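Local coordinates for uncharacterized protein (Parabacteroides merdae ATCC 43184, PDB 4OPW) that is of unknown function but is regarded as a putative adhesin with an auto-transporter-type head GIN domain, probably serving in cell adhesion, at residues I16-F21 with V81-K86; I112-N117 with L133-S138; N218-G223 with T236-K241. All coordinates share one frame; numbering follows the deposited sequence. Where two conformers were deposited one is given.

Interaction 1: residues I16-F21 with V81-K86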
# COMPACT_ATOMS: atom_id res chain seq x y z
N ILE A 16 7.67 17.42 17.17
CA ILE A 16 8.65 18.38 16.68
C ILE A 16 8.27 18.79 15.27
O ILE A 16 7.44 18.13 14.62
CB ILE A 16 10.13 17.83 16.74
CG1 ILE A 16 10.31 16.59 15.82
CG2 ILE A 16 10.59 17.56 18.21
CD1 ILE A 16 11.75 16.12 15.58
N THR A 17 8.91 19.85 14.76
CA THR A 17 8.71 20.24 13.37
C THR A 17 9.48 19.25 12.51
O THR A 17 10.43 18.61 13.00
CB THR A 17 9.15 21.68 13.14
OG1 THR A 17 10.53 21.79 13.53
CG2 THR A 17 8.28 22.69 13.90
N ILE A 18 9.05 19.11 11.26
CA ILE A 18 9.75 18.24 10.31
C ILE A 18 9.92 18.96 8.99
O ILE A 18 9.05 19.75 8.60
CB ILE A 18 9.01 16.87 10.16
CG1 ILE A 18 9.89 15.83 9.42
CG2 ILE A 18 7.61 17.01 9.50
CD1 ILE A 18 9.28 14.37 9.36
N ASP A 19 11.03 18.66 8.28
CA ASP A 19 11.32 19.20 6.95
C ASP A 19 10.34 18.64 5.92
O ASP A 19 9.56 17.72 6.23
CB ASP A 19 12.77 18.85 6.54
CG ASP A 19 13.89 19.64 7.22
OD1 ASP A 19 13.59 20.68 7.84
OD2 ASP A 19 15.06 19.21 7.11
N ASP A 20 10.38 19.18 4.69
CA ASP A 20 9.52 18.71 3.61
C ASP A 20 9.94 17.33 3.13
O ASP A 20 11.13 17.08 2.91
CB ASP A 20 9.58 19.71 2.42
CG ASP A 20 8.89 21.04 2.63
OD1 ASP A 20 8.27 21.23 3.69
OD2 ASP A 20 8.98 21.90 1.71
N PHE A 21 8.96 16.45 2.95
CA PHE A 21 9.17 15.13 2.35
C PHE A 21 8.03 14.84 1.39
O PHE A 21 6.92 15.33 1.59
CB PHE A 21 9.31 14.01 3.42
CG PHE A 21 8.08 13.78 4.27
CD1 PHE A 21 7.09 12.88 3.87
CD2 PHE A 21 7.91 14.46 5.47
CE1 PHE A 21 5.93 12.70 4.64
CE2 PHE A 21 6.77 14.24 6.26
CZ PHE A 21 5.78 13.38 5.83
N VAL A 81 3.73 6.90 14.74
CA VAL A 81 4.21 8.06 14.00
C VAL A 81 2.98 8.80 13.46
O VAL A 81 2.10 8.17 12.85
CB VAL A 81 5.19 7.67 12.86
CG1 VAL A 81 5.61 8.90 12.04
CG2 VAL A 81 6.41 6.96 13.43
N LYS A 82 2.88 10.11 13.72
CA LYS A 82 1.83 10.94 13.16
C LYS A 82 2.51 12.11 12.44
O LYS A 82 3.20 12.89 13.09
CB LYS A 82 0.84 11.44 14.23
CG LYS A 82 -0.33 12.21 13.61
CD LYS A 82 -1.29 12.78 14.64
CE LYS A 82 -2.14 13.86 14.03
NZ LYS A 82 -3.38 14.11 14.82
N THR A 83 2.34 12.23 11.10
CA THR A 83 3.02 13.32 10.40
C THR A 83 2.20 13.78 9.19
O THR A 83 1.19 13.17 8.85
CB THR A 83 4.46 12.91 10.03
OG1 THR A 83 5.21 14.05 9.62
CG2 THR A 83 4.51 11.80 8.98
N ASN A 84 2.62 14.87 8.56
CA ASN A 84 1.93 15.42 7.40
C ASN A 84 2.94 16.02 6.43
O ASN A 84 4.06 16.38 6.82
CB ASN A 84 0.89 16.50 7.84
CG ASN A 84 1.50 17.79 8.32
OD1 ASN A 84 2.17 17.82 9.36
ND2 ASN A 84 1.31 18.88 7.57
N SER A 85 2.52 16.17 5.16
CA SER A 85 3.31 16.82 4.13
C SER A 85 2.38 17.38 3.08
O SER A 85 1.24 16.93 2.97
CB SER A 85 4.31 15.85 3.51
OG SER A 85 3.68 14.92 2.66
N LYS A 86 2.87 18.33 2.28
CA LYS A 86 2.04 18.90 1.24
C LYS A 86 1.83 17.89 0.07
O LYS A 86 0.77 17.88 -0.56
CB LYS A 86 2.67 20.20 0.74
CG LYS A 86 1.83 20.96 -0.27
CD LYS A 86 2.33 22.38 -0.51
CE LYS A 86 1.58 22.98 -1.68
NZ LYS A 86 1.94 24.42 -1.91
O HOH W 1 6.63 17.52 5.25
O HOH W 2 5.69 19.13 3.05
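Phe21 lies against the end of strand 80-85 near one end of a long beta-solenoid, where the chain has just left strand 11-17. Ser85 CB sits over one face of the Phe21 ring, 3.8 Å from the ring centroid and 16° off its normal, a CH-pi contact displaced a little toward the rim. The backbone closes on the same carbon, with Phe21 O 3.3 Å from Ser85 CB. Thr83 comes in tip to tip, its OG1 near the ring plane at 3.7 Å from Phe21 CE2. Ile18 crosses Thr83 at about a right angle, bringing its CG2 to 3.8 Å from that same OG1.

These are packing contacts, with no direct hydrogen bond between the segments. Phe21 CG takes the crowded position between its own N and carbonyl carbon (chi1 64°), and chi2 of 89° turns the ring plane roughly perpendicular to the CA-CB-CG plane, presenting a face to Ser85 CB. The hydroxyls it meets are satisfied by a second shell: Thr83 OG1 bonds to His42 O, while Ser85 OG pairs with Tyr34 OH and Trp87 O. Tyr34 also touches Phe21, and Ile57 and Ile59 of strand 55-60 pack on Ile18. Strand 42-46 pairs antiparallel with both strands 11-17 and 80-85, and the loop after strand 11-17 brings Ile18 and Phe21 to Thr83 and Ser85.

Water completes the join on the polar side. One molecule accepts from Lys86 N at 3.0 Å and reaches Asp20 OD1 weakly. Another donates both protons, to Asp19 O at 3.1 Å and to Asn84 O at 3.2 Å.

Interaction 2: residues I112-N117 with L133-S138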
# COMPACT_ATOMS: atom_id res chain seq x y z
N ILE A 112 2.85 2.75 -4.20
CA ILE A 112 2.92 2.12 -2.90
C ILE A 112 3.44 0.70 -3.03
O ILE A 112 2.92 -0.08 -3.83
CB ILE A 112 1.55 2.15 -2.19
CG1 ILE A 112 1.03 3.62 -2.10
CG2 ILE A 112 1.63 1.49 -0.77
CD1 ILE A 112 -0.25 3.80 -1.42
N ASN A 113 4.49 0.38 -2.25
CA ASN A 113 5.07 -0.96 -2.18
C ASN A 113 4.89 -1.47 -0.76
O ASN A 113 5.49 -0.90 0.16
CB ASN A 113 6.55 -0.96 -2.60
CG ASN A 113 6.80 -0.51 -4.03
OD1 ASN A 113 5.92 -0.53 -4.90
ND2 ASN A 113 8.04 -0.13 -4.31
N ALA A 114 4.04 -2.48 -0.57
CA ALA A 114 3.71 -3.03 0.75
C ALA A 114 4.27 -4.43 0.81
O ALA A 114 3.92 -5.29 -0.02
CB ALA A 114 2.19 -3.00 0.97
N ASN A 115 5.20 -4.65 1.74
CA ASN A 115 5.87 -5.93 1.87
C ASN A 115 5.73 -6.53 3.25
O ASN A 115 5.21 -5.88 4.16
CB ASN A 115 7.36 -5.74 1.56
CG ASN A 115 7.65 -5.05 0.24
OD1 ASN A 115 8.30 -3.99 0.19
ND2 ASN A 115 7.12 -5.60 -0.83
N SER A 116 6.21 -7.78 3.39
CA SER A 116 6.33 -8.52 4.63
C SER A 116 5.27 -8.15 5.69
O SER A 116 5.57 -7.47 6.69
CB SER A 116 7.74 -8.35 5.20
OG SER A 116 8.19 -7.00 5.16
N ASN A 117 4.02 -8.58 5.44
CA ASN A 117 2.87 -8.52 6.35
C ASN A 117 2.33 -7.14 6.73
O ASN A 117 1.46 -7.06 7.62
CB ASN A 117 3.19 -9.27 7.66
CG ASN A 117 3.66 -10.67 7.40
OD1 ASN A 117 2.84 -11.57 7.19
ND2 ASN A 117 4.96 -10.84 7.32
N LEU A 133 0.22 0.17 -7.30
CA LEU A 133 0.16 -0.59 -6.06
C LEU A 133 0.81 -1.94 -6.20
O LEU A 133 0.53 -2.69 -7.15
CB LEU A 133 -1.31 -0.76 -5.65
CG LEU A 133 -2.18 0.52 -5.65
CD1 LEU A 133 -3.62 0.20 -5.29
CD2 LEU A 133 -1.62 1.57 -4.69
N ASN A 134 1.70 -2.25 -5.25
CA ASN A 134 2.46 -3.49 -5.25
C ASN A 134 2.44 -4.12 -3.89
O ASN A 134 2.73 -3.45 -2.89
CB ASN A 134 3.91 -3.22 -5.68
CG ASN A 134 4.00 -2.52 -7.02
OD1 ASN A 134 4.01 -3.16 -8.05
ND2 ASN A 134 3.98 -1.17 -7.01
N VAL A 135 2.07 -5.41 -3.84
CA VAL A 135 2.03 -6.14 -2.58
C VAL A 135 2.89 -7.40 -2.70
O VAL A 135 2.89 -8.06 -3.75
CB VAL A 135 0.55 -6.46 -2.19
CG1 VAL A 135 0.46 -7.70 -1.29
CG2 VAL A 135 -0.11 -5.25 -1.52
N SER A 136 3.57 -7.76 -1.60
CA SER A 136 4.29 -9.03 -1.52
C SER A 136 4.39 -9.45 -0.06
O SER A 136 3.99 -8.68 0.82
CB SER A 136 5.67 -8.93 -2.17
OG SER A 136 6.58 -8.20 -1.37
N GLY A 137 4.85 -10.68 0.19
CA GLY A 137 5.07 -11.20 1.54
C GLY A 137 3.87 -11.12 2.45
O GLY A 137 4.01 -10.79 3.63
N SER A 138 2.68 -11.44 1.92
CA SER A 138 1.40 -11.50 2.64
C SER A 138 0.98 -10.16 3.21
O SER A 138 0.16 -10.13 4.14
CB SER A 138 1.42 -12.57 3.74
OG SER A 138 1.77 -13.84 3.24
O HOH W 3 7.85 -9.03 1.21
O HOH W 4 0.16 -10.77 6.94
O HOH W 5 5.71 -12.45 5.37
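Leu133 opens the second segment on the interior face of the beta-solenoid, side by side with Ile112 and pointing the same way; its CD2 comes to 4.1 Å from Ile112 CB, with Met141 touching both residues. The strands run parallel, 9° apart, each residue level with the one 21 places earlier.

Next, Asn134 carries two backbone bonds: its N donates to Ile112 O at 2.9 Å, and its O receives Ala114 N almost straight, 2.8 Å and 174° at the hydrogen. Its side chain points to the other face, where ND2 is held by Asp132. Val135 returns to the interior and lays CG2 beside the methyl of Ala114, while its CA-H leans on Ala114 O, 3.3 Å from CA.

That carbonyl also takes the N-H of Ser136 at 3.0 Å. Ser136 OG accepts from Asn115 ND2 at 2.7 Å, lying 22° out of the amide plane, and shares a water with Ser116 N. Gly137, with positive phi, brings its CA within 4.3 Å of Ser116 CA and gives its O to Asn117 N at 2.9 Å, the donor standing above the carbonyl plane. A water donates to that same oxygen. Ser138 ends the walk, its OG bonded to Ser158.

From Ser136 onward the regular bonding thus gives way to one main-chain bond, an amide-hydroxyl bond and bridging waters, so the joined coils stay in register, but through mixed polar groups.

Interaction 3: residues N218-G223 with T236-K241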
# COMPACT_ATOMS: atom_id res chain seq x y z
N ASN A 218 -7.93 -17.94 -10.69
CA ASN A 218 -9.22 -17.62 -11.30
C ASN A 218 -9.44 -16.13 -11.45
O ASN A 218 -9.12 -15.36 -10.54
CB ASN A 218 -10.36 -18.21 -10.49
CG ASN A 218 -10.37 -19.71 -10.52
OD1 ASN A 218 -10.55 -20.32 -11.58
ND2 ASN A 218 -10.09 -20.32 -9.38
N ILE A 219 -10.03 -15.75 -12.58
CA ILE A 219 -10.41 -14.38 -12.86
C ILE A 219 -11.94 -14.34 -12.88
O ILE A 219 -12.57 -15.10 -13.62
CB ILE A 219 -9.80 -13.84 -14.17
CG1 ILE A 219 -8.25 -13.78 -14.07
CG2 ILE A 219 -10.42 -12.46 -14.54
CD1 ILE A 219 -7.54 -13.49 -15.42
N ARG A 220 -12.53 -13.48 -12.04
CA ARG A 220 -13.99 -13.33 -12.02
C ARG A 220 -14.28 -11.88 -12.34
O ARG A 220 -13.67 -10.99 -11.75
CB ARG A 220 -14.58 -13.79 -10.67
CG ARG A 220 -14.45 -15.30 -10.40
CD ARG A 220 -15.22 -16.15 -11.39
NE ARG A 220 -15.03 -17.59 -11.16
CZ ARG A 220 -14.11 -18.34 -11.76
NH1 ARG A 220 -13.26 -17.81 -12.62
NH2 ARG A 220 -14.04 -19.64 -11.50
N TYR A 221 -15.13 -11.62 -13.34
CA TYR A 221 -15.37 -10.25 -13.74
C TYR A 221 -16.85 -9.89 -13.78
O TYR A 221 -17.71 -10.74 -14.00
CB TYR A 221 -14.73 -9.97 -15.12
CG TYR A 221 -15.38 -10.71 -16.28
CD1 TYR A 221 -14.92 -11.97 -16.66
CD2 TYR A 221 -16.44 -10.16 -16.99
CE1 TYR A 221 -15.50 -12.65 -17.73
CE2 TYR A 221 -17.03 -10.83 -18.05
CZ TYR A 221 -16.55 -12.08 -18.42
OH TYR A 221 -17.14 -12.74 -19.47
N LYS A 222 -17.13 -8.60 -13.59
CA LYS A 222 -18.48 -8.05 -13.77
C LYS A 222 -18.43 -7.20 -14.99
O LYS A 222 -17.50 -6.39 -15.15
CB LYS A 222 -18.95 -7.28 -12.53
CG LYS A 222 -19.43 -8.23 -11.44
CD LYS A 222 -19.80 -7.56 -10.13
CE LYS A 222 -20.03 -8.61 -9.07
NZ LYS A 222 -20.44 -8.02 -7.77
N GLY A 223 -19.35 -7.42 -15.92
CA GLY A 223 -19.35 -6.64 -17.14
C GLY A 223 -20.54 -5.70 -17.23
O GLY A 223 -20.91 -5.09 -16.21
N THR A 236 -9.90 -20.54 -14.44
CA THR A 236 -10.84 -20.09 -15.47
C THR A 236 -11.09 -18.59 -15.37
O THR A 236 -10.83 -17.96 -14.34
CB THR A 236 -12.21 -20.82 -15.36
OG1 THR A 236 -12.81 -20.49 -14.11
CG2 THR A 236 -12.12 -22.34 -15.54
N VAL A 237 -11.66 -18.06 -16.45
CA VAL A 237 -12.10 -16.68 -16.62
C VAL A 237 -13.62 -16.77 -16.75
O VAL A 237 -14.11 -17.41 -17.69
CB VAL A 237 -11.44 -16.00 -17.85
CG1 VAL A 237 -11.88 -14.54 -17.97
CG2 VAL A 237 -9.92 -16.09 -17.79
N GLU A 238 -14.37 -16.20 -15.79
CA GLU A 238 -15.83 -16.31 -15.81
C GLU A 238 -16.51 -15.03 -15.34
O GLU A 238 -16.00 -14.35 -14.45
CB GLU A 238 -16.31 -17.47 -14.90
CG GLU A 238 -15.96 -18.87 -15.40
CD GLU A 238 -16.32 -19.99 -14.45
OE1 GLU A 238 -17.37 -19.90 -13.77
OE2 GLU A 238 -15.55 -20.99 -14.40
N GLU A 239 -17.67 -14.72 -15.94
CA GLU A 239 -18.48 -13.59 -15.54
C GLU A 239 -19.28 -13.92 -14.28
O GLU A 239 -19.78 -15.04 -14.15
CB GLU A 239 -19.46 -13.23 -16.69
CG GLU A 239 -20.16 -11.90 -16.45
CD GLU A 239 -21.15 -11.42 -17.50
OE1 GLU A 239 -21.96 -12.24 -17.99
OE2 GLU A 239 -21.18 -10.19 -17.73
N VAL A 240 -19.45 -12.96 -13.37
CA VAL A 240 -20.30 -13.16 -12.20
C VAL A 240 -21.49 -12.19 -12.32
O VAL A 240 -21.30 -11.03 -12.69
CB VAL A 240 -19.58 -13.05 -10.84
CG1 VAL A 240 -18.69 -14.26 -10.59
CG2 VAL A 240 -18.78 -11.77 -10.74
N LYS A 241 -22.70 -12.67 -12.04
CA LYS A 241 -23.92 -11.87 -12.14
C LYS A 241 -24.42 -11.42 -10.75
O LYS A 241 -23.94 -11.97 -9.73
CB LYS A 241 -25.03 -12.63 -12.89
CG LYS A 241 -24.65 -12.91 -14.35
CD LYS A 241 -25.70 -13.73 -15.09
CE LYS A 241 -25.09 -14.60 -16.17
NZ LYS A 241 -24.47 -13.81 -17.26
OXT LYS A 241 -25.24 -10.49 -10.68
O HOH W 6 -21.66 -9.20 -15.16
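Strand 237-239, the last of the chain, pairs in parallel with strand 218-221 toward the C-terminal end of the beta-solenoid. The tight part is the face carrying Ile219, Tyr221, Val237 and Glu239. Ile219 CD1 meets Val237 CG2 at 4.2 Å, and both side chains pack on Ala211 and Ile213. Tyr221 CG takes the crowded position between N and carbonyl carbon (chi1 67°), which lays the ring across the neighbouring strand: Glu239 CB lies over its face, 4.0 Å from the centroid, a CH-pi contact that closes to 3.6 Å at Tyr221 CZ.

On the other face, where Glu238 is exposed to solvent, polar groups take over. Arg220 bends at chi2, so its guanidinium doubles back along the strands and NH1 bonds to Ile219 O and, at 3.0 Å, to Thr236 O, which also accepts from Ile219 N. The Glu238 carboxylate stacks on the guanidinium, planes 16° apart, with OE2 3.5 Å from Arg220 NH2; the oxygen stands out of plane, so the salt bridge works by charge alone. Thr236 OG1 donates to Glu238 OE2 at 2.8 Å, probably helping to hold the carboxylate.

The pairing loosens after the bond from Val240 N to Tyr221 O. Lys241 is poorly ordered, so its modelled NZ salt bridge to Glu239 OE1 is tentative. A water here accepts from Gly223 N at 3.0 Å and donates to Glu239 OE2 at 2.8 Å.

The three contacts are spread along the solenoid, with interactions 1 and 3 on opposite sides of the chain's centre, about 43 Å between centres, and interaction 2 in the middle. None touches another. Interaction 1 is buried and made by packing of the loop after strand 11-17 on the end of strand 80-85, helped by bridging water. Interactions 2 and 3 are true parallel pairings of adjacent strands, each with apolar side chains turned inward, Tyr221 among them in interaction 3, yet they belong to different sheets of the fold. Partly buried interaction 2 adds uncharged asparagine and serine groups at its turn; interaction 3, at the surface, relies more on arginine and glutamate charges.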